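PDB 2GAN: 182aa long hypothetical protein from Pyrococcus horikoshii, which is of unknown function but, as a member of the GNAT family, probably transfers an acetyl group from acetyl-CoA to an unidentified acceptor. Local coordinates for residues Y70-L84 against I123-L135. Residues are numbered along the deposited sequence; the frame is centred on the assembly and turned at random.
Sequences YTYQKDNRIIGTIAL and IGSTLLEFAVKRL. With SO4 (sulfate ion), chain C; SO4 (sulfate ion), chain E.
Gly80, Ile82 and Leu84 of strand 78-84 lie in step with Ile123, Leu127 and Ala131 of helix 123-135, the axes nearly parallel at 18° and 8.7 Å apart at closest. Strand 70-74 runs roughly antiparallel to the helix. This is the GNAT fold's helix packed on the central sheet; at its first turn Gly124 N, Ser125 N and Ser125 OG bind a sulfate ion, with Gly122 N and Tyr156 of the second subunit, much as this family's loop would be expected to hold the pyrophosphate of acetyl-CoA. Leu127 lies over the face of the hairpin, CD1 on the backbone of Gly80, where a side chain would collide with it, and Thr81, CD2 on Ile82 CG2 and Tyr72. Ile79 and Gly80 form a classic beta bulge opposite Tyr72. With its CG anti to the backbone N (chi1 -171°), Tyr72 meets Ile123 CG2 at 3.6 Å from CG, while Ile123 CG1 lies over the ring face and Thr126 CG2 at its edge. Ile123 CD1 reaches Ile79 CD1 at 3.7 Å. Phe130 points an edge at the face of Tyr70, a T-shaped pair with planes 61° and centroids 4.7 Å apart. The Tyr70 hydroxyl passes near Arg134 without bonding to it; Glu68 holds both, by a hydrogen bond and a salt bridge respectively. An alanine in place of Tyr70 would probably leave the Phe130 edge without its partner and Glu68 short of one hydrogen bond. Leu84 splits its methyls, CD1 lying 3.4 Å from Arg134 CG and CD2 touching both Ala131 CB and Leu135 CG. Ile82 CD1 presses on Ala131 CB at 3.3 Å, closer than usual van der Waals contact.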
ATOM      1  N   TYR A  70       6.201  -2.345 -23.256  1.00 19.41           N
ATOM      2  CA  TYR A  70       7.360  -3.177 -23.026  1.00 20.19           C
ATOM      3  C   TYR A  70       7.001  -4.265 -22.036  1.00 20.86           C
ATOM      4  O   TYR A  70       6.152  -4.073 -21.169  1.00 23.18           O
ATOM      5  CB  TYR A  70       8.519  -2.322 -22.509  1.00 20.38           C
ATOM      6  CG  TYR A  70       9.067  -1.378 -23.553  1.00 20.17           C
ATOM      7  CD1 TYR A  70       9.965  -1.824 -24.521  1.00 21.18           C
ATOM      8  CD2 TYR A  70       8.677  -0.040 -23.587  1.00 20.00           C
ATOM      9  CE1 TYR A  70      10.465  -0.959 -25.500  1.00 21.58           C
ATOM     10  CE2 TYR A  70       9.171   0.831 -24.557  1.00 22.66           C
ATOM     11  CZ  TYR A  70      10.065   0.365 -25.513  1.00 23.01           C
ATOM     12  OH  TYR A  70      10.553   1.235 -26.468  1.00 24.08           O
ATOM     13  N   THR A  71       7.617  -5.429 -22.189  1.00 20.55           N
ATOM     14  CA  THR A  71       7.337  -6.526 -21.283  1.00 22.52           C
ATOM     15  C   THR A  71       8.624  -7.226 -20.957  1.00 23.86           C
ATOM     16  O   THR A  71       9.586  -7.166 -21.719  1.00 25.97           O
ATOM     17  CB  THR A  71       6.431  -7.600 -21.920  1.00 22.54           C
ATOM     18  OG1 THR A  71       7.131  -8.209 -23.012  1.00 19.84           O
ATOM     19  CG2 THR A  71       5.131  -6.999 -22.415  1.00 22.49           C
ATOM     20  N   TYR A  72       8.645  -7.889 -19.814  1.00 24.31           N
ATOM     21  CA  TYR A  72       9.812  -8.661 -19.458  1.00 23.54           C
ATOM     22  C   TYR A  72       9.316 -10.069 -19.704  1.00 22.18           C
ATOM     23  O   TYR A  72       8.283 -10.478 -19.172  1.00 23.04           O
ATOM     24  CB  TYR A  72      10.203  -8.464 -17.993  1.00 22.34           C
ATOM     25  CG  TYR A  72      11.549  -9.082 -17.659  1.00 23.87           C
ATOM     26  CD1 TYR A  72      11.657 -10.428 -17.315  1.00 22.74           C
ATOM     27  CD2 TYR A  72      12.721  -8.322 -17.717  1.00 24.29           C
ATOM     28  CE1 TYR A  72      12.896 -11.005 -17.032  1.00 25.71           C
ATOM     29  CE2 TYR A  72      13.967  -8.884 -17.443  1.00 25.13           C
ATOM     30  CZ  TYR A  72      14.047 -10.226 -17.100  1.00 27.40           C
ATOM     31  OH  TYR A  72      15.277 -10.786 -16.836  1.00 27.74           O
ATOM     32  N   GLN A  73      10.020 -10.797 -20.557  1.00 22.35           N
ATOM     33  CA  GLN A  73       9.623 -12.154 -20.866  1.00 22.65           C
ATOM     34  C   GLN A  73      10.706 -13.146 -20.491  1.00 23.98           C
ATOM     35  O   GLN A  73      11.904 -12.846 -20.546  1.00 22.53           O
ATOM     36  CB  GLN A  73       9.298 -12.293 -22.358  1.00 23.85           C
ATOM     37  CG  GLN A  73       8.153 -11.403 -22.839  1.00 26.93           C
ATOM     38  CD  GLN A  73       7.727 -11.695 -24.274  1.00 29.26           C
ATOM     39  OE1 GLN A  73       6.974 -10.922 -24.882  1.00 30.06           O
ATOM     40  NE2 GLN A  73       8.203 -12.814 -24.821  1.00 29.48           N
ATOM     41  N   LYS A  74      10.260 -14.328 -20.093  1.00 23.36           N
ATOM     42  CA  LYS A  74      11.147 -15.415 -19.734  1.00 25.66           C
ATOM     43  C   LYS A  74      10.651 -16.574 -20.577  1.00 26.48           C
ATOM     44  O   LYS A  74       9.521 -17.034 -20.402  1.00 27.84           O
ATOM     45  CB  LYS A  74      11.012 -15.767 -18.255  1.00 25.21           C
ATOM     46  CG  LYS A  74      12.094 -16.712 -17.747  1.00 28.19           C
ATOM     47  CD  LYS A  74      11.885 -17.040 -16.273  1.00 29.37           C
ATOM     48  CE  LYS A  74      13.180 -17.479 -15.590  1.00 33.12           C
ATOM     49  NZ  LYS A  74      13.838 -18.634 -16.264  1.00 33.71           N
ATOM     50  N   ASP A  75      11.476 -17.027 -21.511  1.00 25.88           N
ATOM     51  CA  ASP A  75      11.084 -18.136 -22.362  1.00 26.90           C
ATOM     52  C   ASP A  75       9.734 -17.859 -23.030  1.00 25.59           C
ATOM     53  O   ASP A  75       8.825 -18.683 -22.961  1.00 25.66           O
ATOM     54  CB  ASP A  75      11.023 -19.422 -21.525  1.00 27.97           C
ATOM     55  CG  ASP A  75      12.395 -19.838 -20.997  1.00 28.36           C
ATOM     56  OD1 ASP A  75      12.454 -20.618 -20.024  1.00 30.79           O
ATOM     57  OD2 ASP A  75      13.414 -19.393 -21.564  1.00 27.79           O
ATOM     58  N   ASN A  76       9.615 -16.690 -23.661  1.00 25.78           N
ATOM     59  CA  ASN A  76       8.400 -16.281 -24.385  1.00 26.89           C
ATOM     60  C   ASN A  76       7.155 -16.138 -23.516  1.00 28.03           C
ATOM     61  O   ASN A  76       6.033 -16.313 -23.997  1.00 29.25           O
ATOM     62  CB  ASN A  76       8.096 -17.278 -25.505  1.00 26.26           C
ATOM     63  CG  ASN A  76       9.241 -17.425 -26.480  1.00 24.02           C
ATOM     64  OD1 ASN A  76       9.291 -18.372 -27.254  1.00 27.19           O
ATOM     65  ND2 ASN A  76      10.162 -16.483 -26.452  1.00 29.44           N
ATOM     66  N   ARG A  77       7.352 -15.813 -22.245  1.00 27.13           N
ATOM     67  CA  ARG A  77       6.236 -15.650 -21.325  1.00 27.43           C
ATOM     68  C   ARG A  77       6.335 -14.284 -20.642  1.00 26.03           C
ATOM     69  O   ARG A  77       7.365 -13.949 -20.058  1.00 24.34           O
ATOM     70  CB  ARG A  77       6.265 -16.760 -20.272  1.00 31.61           C
ATOM     71  CG  ARG A  77       4.906 -17.333 -19.933  1.00 36.99           C
ATOM     72  CD  ARG A  77       4.563 -18.548 -20.796  1.00 39.19           C
ATOM     73  NE  ARG A  77       4.682 -18.289 -22.228  1.00 40.16           N
ATOM     74  CZ  ARG A  77       4.468 -19.202 -23.175  1.00 40.46           C
ATOM     75  NH1 ARG A  77       4.118 -20.441 -22.843  1.00 39.59           N
ATOM     76  NH2 ARG A  77       4.616 -18.883 -24.455  1.00 37.50           N
ATOM     77  N   ILE A  78       5.256 -13.508 -20.715  1.00 22.45           N
ATOM     78  CA  ILE A  78       5.219 -12.183 -20.116  1.00 20.69           C
ATOM     79  C   ILE A  78       5.096 -12.247 -18.601  1.00 21.54           C
ATOM     80  O   ILE A  78       4.066 -12.678 -18.081  1.00 22.20           O
ATOM     81  CB  ILE A  78       4.026 -11.362 -20.670  1.00 18.96           C
ATOM     82  CG1 ILE A  78       4.162 -11.202 -22.181  1.00 17.82           C
ATOM     83  CG2 ILE A  78       3.964  -9.999 -19.992  1.00 19.97           C
ATOM     84  CD1 ILE A  78       2.995 -10.475 -22.833  1.00 19.42           C
ATOM     85  N   ILE A  79       6.143 -11.833 -17.889  1.00 19.86           N
ATOM     86  CA  ILE A  79       6.096 -11.834 -16.425  1.00 20.49           C
ATOM     87  C   ILE A  79       6.309 -10.423 -15.866  1.00 21.42           C
ATOM     88  O   ILE A  79       6.575 -10.251 -14.675  1.00 22.33           O
ATOM     89  CB  ILE A  79       7.154 -12.784 -15.790  1.00 20.45           C
ATOM     90  CG1 ILE A  79       8.566 -12.382 -16.222  1.00 22.25           C
ATOM     91  CG2 ILE A  79       6.877 -14.227 -16.191  1.00 17.99           C
ATOM     92  CD1 ILE A  79       9.643 -13.281 -15.633  1.00 20.76           C
ATOM     93  N   GLY A  80       6.190  -9.420 -16.735  1.00 20.23           N
ATOM     94  CA  GLY A  80       6.352  -8.035 -16.323  1.00 18.44           C
ATOM     95  C   GLY A  80       5.938  -7.108 -17.449  1.00 18.60           C
ATOM     96  O   GLY A  80       6.128  -7.435 -18.614  1.00 19.78           O
ATOM     97  N   THR A  81       5.371  -5.954 -17.121  1.00 18.96           N
ATOM     98  CA  THR A  81       4.947  -5.013 -18.164  1.00 20.52           C
ATOM     99  C   THR A  81       5.205  -3.570 -17.769  1.00 20.83           C
ATOM    100  O   THR A  81       5.314  -3.246 -16.585  1.00 20.45           O
ATOM    101  CB  THR A  81       3.425  -5.074 -18.428  1.00 19.12           C
ATOM    102  OG1 THR A  81       2.745  -4.485 -17.308  1.00 21.30           O
ATOM    103  CG2 THR A  81       2.957  -6.488 -18.618  1.00 15.14           C
ATOM    104  N   ILE A  82       5.282  -2.711 -18.782  1.00 20.12           N
ATOM    105  CA  ILE A  82       5.454  -1.281 -18.578  1.00 20.10           C
ATOM    106  C   ILE A  82       5.150  -0.570 -19.902  1.00 21.26           C
ATOM    107  O   ILE A  82       5.626  -0.969 -20.966  1.00 19.78           O
ATOM    108  CB  ILE A  82       6.872  -0.930 -18.069  1.00 18.59           C
ATOM    109  CG1 ILE A  82       6.852   0.479 -17.464  1.00 20.05           C
ATOM    110  CG2 ILE A  82       7.889  -1.048 -19.196  1.00 15.14           C
ATOM    111  CD1 ILE A  82       8.095   0.837 -16.629  1.00 24.11           C
ATOM    112  N   ALA A  83       4.339   0.477 -19.810  1.00 21.98           N
ATOM    113  CA  ALA A  83       3.895   1.238 -20.966  1.00 22.87           C
ATOM    114  C   ALA A  83       4.288   2.703 -20.924  1.00 21.52           C
ATOM    115  O   ALA A  83       4.365   3.308 -19.854  1.00 21.94           O
ATOM    116  CB  ALA A  83       2.370   1.131 -21.083  1.00 22.54           C
ATOM    117  N   LEU A  84       4.517   3.276 -22.101  1.00 21.07           N
ATOM    118  CA  LEU A  84       4.874   4.688 -22.210  1.00 20.23           C
ATOM    119  C   LEU A  84       3.851   5.446 -23.035  1.00 20.86           C
ATOM    120  O   LEU A  84       3.396   4.959 -24.076  1.00 22.01           O
ATOM    121  CB  LEU A  84       6.222   4.835 -22.887  1.00 19.73           C
ATOM    122  CG  LEU A  84       7.308   4.022 -22.195  1.00 22.65           C
ATOM    123  CD1 LEU A  84       8.615   4.200 -22.960  1.00 23.10           C
ATOM    124  CD2 LEU A  84       7.437   4.468 -20.744  1.00 19.09           C
ATOM    125  N   ILE A 123      13.202  -7.597 -11.657  1.00 21.05           N
ATOM    126  CA  ILE A 123      12.439  -7.337 -12.875  1.00 22.03           C
ATOM    127  C   ILE A 123      11.849  -5.926 -12.909  1.00 21.50           C
ATOM    128  O   ILE A 123      11.937  -5.236 -13.924  1.00 23.74           O
ATOM    129  CB  ILE A 123      11.295  -8.368 -13.058  1.00 22.10           C
ATOM    130  CG1 ILE A 123      11.871  -9.780 -13.150  1.00 19.90           C
ATOM    131  CG2 ILE A 123      10.537  -8.078 -14.353  1.00 21.34           C
ATOM    132  CD1 ILE A 123      10.818 -10.860 -13.125  1.00 18.42           C
ATOM    133  N   GLY A 124      11.246  -5.501 -11.807  1.00 20.17           N
ATOM    134  CA  GLY A 124      10.669  -4.173 -11.753  1.00 20.49           C
ATOM    135  C   GLY A 124      11.708  -3.091 -11.994  1.00 22.08           C
ATOM    136  O   GLY A 124      11.472  -2.150 -12.759  1.00 19.83           O
ATOM    137  N   SER A 125      12.866  -3.224 -11.349  1.00 20.76           N
ATOM    138  CA  SER A 125      13.937  -2.245 -11.501  1.00 21.94           C
ATOM    139  C   SER A 125      14.381  -2.131 -12.957  1.00 21.80           C
ATOM    140  O   SER A 125      14.587  -1.028 -13.458  1.00 23.43           O
ATOM    141  CB  SER A 125      15.144  -2.630 -10.635  1.00 21.36           C
ATOM    142  OG  SER A 125      14.783  -2.699  -9.263  1.00 24.63           O
ATOM    143  N   THR A 126      14.520  -3.277 -13.620  1.00 21.28           N
ATOM    144  CA  THR A 126      14.953  -3.341 -15.013  1.00 21.31           C
ATOM    145  C   THR A 126      13.943  -2.672 -15.926  1.00 22.33           C
ATOM    146  O   THR A 126      14.305  -1.908 -16.828  1.00 23.60           O
ATOM    147  CB  THR A 126      15.130  -4.811 -15.466  1.00 21.73           C
ATOM    148  OG1 THR A 126      16.247  -5.388 -14.783  1.00 22.03           O
ATOM    149  CG2 THR A 126      15.350  -4.900 -16.973  1.00 19.64           C
ATOM    150  N   LEU A 127      12.670  -2.978 -15.705  1.00 21.57           N
ATOM    151  CA  LEU A 127      11.627  -2.379 -16.513  1.00 21.45           C
ATOM    152  C   LEU A 127      11.614  -0.867 -16.310  1.00 20.84           C
ATOM    153  O   LEU A 127      11.792  -0.113 -17.267  1.00 21.29           O
ATOM    154  CB  LEU A 127      10.263  -2.987 -16.160  1.00 22.91           C
ATOM    155  CG  LEU A 127      10.010  -4.388 -16.737  1.00 23.89           C
ATOM    156  CD1 LEU A 127       8.674  -4.921 -16.250  1.00 25.34           C
ATOM    157  CD2 LEU A 127      10.020  -4.309 -18.262  1.00 23.94           C
ATOM    158  N   LEU A 128      11.444  -0.424 -15.066  1.00 19.48           N
ATOM    159  CA  LEU A 128      11.390   1.006 -14.761  1.00 21.20           C
ATOM    160  C   LEU A 128      12.597   1.759 -15.327  1.00 24.16           C
ATOM    161  O   LEU A 128      12.437   2.777 -16.006  1.00 22.55           O
ATOM    162  CB  LEU A 128      11.286   1.225 -13.246  1.00 21.20           C
ATOM    163  CG  LEU A 128      10.929   2.631 -12.747  1.00 21.84           C
ATOM    164  CD1 LEU A 128       9.638   3.124 -13.408  1.00 21.74           C
ATOM    165  CD2 LEU A 128      10.767   2.597 -11.236  1.00 20.65           C
ATOM    166  N   GLU A 129      13.801   1.256 -15.056  1.00 24.70           N
ATOM    167  CA  GLU A 129      15.016   1.882 -15.567  1.00 27.11           C
ATOM    168  C   GLU A 129      14.943   2.003 -17.085  1.00 26.17           C
ATOM    169  O   GLU A 129      15.258   3.044 -17.656  1.00 26.87           O
ATOM    170  CB  GLU A 129      16.251   1.059 -15.180  1.00 29.58           C
ATOM    171  CG  GLU A 129      17.528   1.501 -15.893  1.00 37.59           C
ATOM    172  CD  GLU A 129      18.733   0.637 -15.546  1.00 43.25           C
ATOM    173  OE1 GLU A 129      18.657  -0.605 -15.729  1.00 44.66           O
ATOM    174  OE2 GLU A 129      19.758   1.209 -15.098  1.00 44.93           O
ATOM    175  N   PHE A 130      14.535   0.929 -17.746  1.00 25.42           N
ATOM    176  CA  PHE A 130      14.426   0.963 -19.200  1.00 26.46           C
ATOM    177  C   PHE A 130      13.438   2.048 -19.637  1.00 25.89           C
ATOM    178  O   PHE A 130      13.726   2.826 -20.536  1.00 26.02           O
ATOM    179  CB  PHE A 130      13.972  -0.400 -19.726  1.00 26.40           C
ATOM    180  CG  PHE A 130      13.917  -0.487 -21.222  1.00 28.54           C
ATOM    181  CD1 PHE A 130      12.797  -0.050 -21.916  1.00 28.54           C
ATOM    182  CD2 PHE A 130      14.991  -1.001 -21.942  1.00 28.74           C
ATOM    183  CE1 PHE A 130      12.742  -0.131 -23.307  1.00 30.27           C
ATOM    184  CE2 PHE A 130      14.946  -1.085 -23.333  1.00 29.64           C
ATOM    185  CZ  PHE A 130      13.816  -0.646 -24.015  1.00 29.71           C
ATOM    186  N   ALA A 131      12.284   2.103 -18.971  1.00 25.31           N
ATOM    187  CA  ALA A 131      11.237   3.067 -19.283  1.00 22.31           C
ATOM    188  C   ALA A 131      11.673   4.509 -19.072  1.00 21.36           C
ATOM    189  O   ALA A 131      11.397   5.378 -19.897  1.00 21.96           O
ATOM    190  CB  ALA A 131       9.993   2.774 -18.451  1.00 20.94           C
ATOM    191  N   VAL A 132      12.336   4.773 -17.956  1.00 19.73           N
ATOM    192  CA  VAL A 132      12.787   6.116 -17.683  1.00 18.71           C
ATOM    193  C   VAL A 132      13.767   6.562 -18.761  1.00 22.61           C
ATOM    194  O   VAL A 132      13.665   7.684 -19.280  1.00 20.64           O
ATOM    195  CB  VAL A 132      13.442   6.195 -16.301  1.00 20.21           C
ATOM    196  CG1 VAL A 132      14.173   7.511 -16.148  1.00 18.38           C
ATOM    197  CG2 VAL A 132      12.370   6.046 -15.223  1.00 16.74           C
ATOM    198  N   LYS A 133      14.710   5.691 -19.119  1.00 23.90           N
ATOM    199  CA  LYS A 133      15.691   6.041 -20.155  1.00 25.07           C
ATOM    200  C   LYS A 133      15.059   6.190 -21.539  1.00 25.04           C
ATOM    201  O   LYS A 133      15.425   7.090 -22.299  1.00 26.04           O
ATOM    202  CB  LYS A 133      16.821   5.007 -20.205  1.00 26.05           C
ATOM    203  CG  LYS A 133      17.965   5.341 -19.256  1.00 31.40           C
ATOM    204  CD  LYS A 133      18.977   4.209 -19.125  1.00 33.46           C
ATOM    205  CE  LYS A 133      19.968   4.508 -18.002  1.00 34.57           C
ATOM    206  NZ  LYS A 133      20.707   3.288 -17.572  1.00 37.27           N
ATOM    207  N   ARG A 134      14.111   5.322 -21.868  1.00 23.11           N
ATOM    208  CA  ARG A 134      13.462   5.415 -23.162  1.00 23.25           C
ATOM    209  C   ARG A 134      12.824   6.799 -23.289  1.00 23.73           C
ATOM    210  O   ARG A 134      13.038   7.497 -24.275  1.00 21.99           O
ATOM    211  CB  ARG A 134      12.407   4.321 -23.308  1.00 25.51           C
ATOM    212  CG  ARG A 134      11.552   4.431 -24.561  1.00 26.25           C
ATOM    213  CD  ARG A 134      12.385   4.403 -25.828  1.00 26.79           C
ATOM    214  NE  ARG A 134      11.519   4.522 -26.998  1.00 26.84           N
ATOM    215  CZ  ARG A 134      11.953   4.671 -28.242  1.00 25.58           C
ATOM    216  NH1 ARG A 134      13.250   4.723 -28.498  1.00 27.39           N
ATOM    217  NH2 ARG A 134      11.086   4.775 -29.232  1.00 24.03           N
ATOM    218  N   LEU A 135      12.056   7.202 -22.283  1.00 24.29           N
ATOM    219  CA  LEU A 135      11.419   8.508 -22.324  1.00 24.14           C
ATOM    220  C   LEU A 135      12.458   9.615 -22.465  1.00 25.33           C
ATOM    221  O   LEU A 135      12.309  10.504 -23.300  1.00 22.92           O
ATOM    222  CB  LEU A 135      10.571   8.734 -21.075  1.00 22.82           C
ATOM    223  CG  LEU A 135       9.236   7.980 -21.081  1.00 19.84           C
ATOM    224  CD1 LEU A 135       8.528   8.242 -19.778  1.00 17.39           C
ATOM    225  CD2 LEU A 135       8.368   8.429 -22.265  1.00 19.69           C
TER
HETATM  226  S   SO4 C1201      12.193  -5.542  -8.235  1.00 24.69           S
HETATM  227  O1  SO4 C1201      12.636  -6.681  -7.414  1.00 30.26           O
HETATM  228  O2  SO4 C1201      11.802  -4.441  -7.349  1.00 26.63           O
HETATM  229  O3  SO4 C1201      11.039  -5.958  -9.056  1.00 29.61           O
HETATM  230  O4  SO4 C1201      13.271  -5.098  -9.121  1.00 25.77           O
HETATM  231  S   SO4 E1203      16.371 -21.064 -15.480  1.00 71.17           S
HETATM  232  O1  SO4 E1203      16.146 -20.941 -14.027  1.00 72.23           O
HETATM  233  O2  SO4 E1203      17.041 -19.851 -15.982  1.00 71.19           O
HETATM  234  O3  SO4 E1203      15.076 -21.233 -16.161  1.00 71.81           O
HETATM  235  O4  SO4 E1203      17.220 -22.242 -15.746  1.00 72.26           O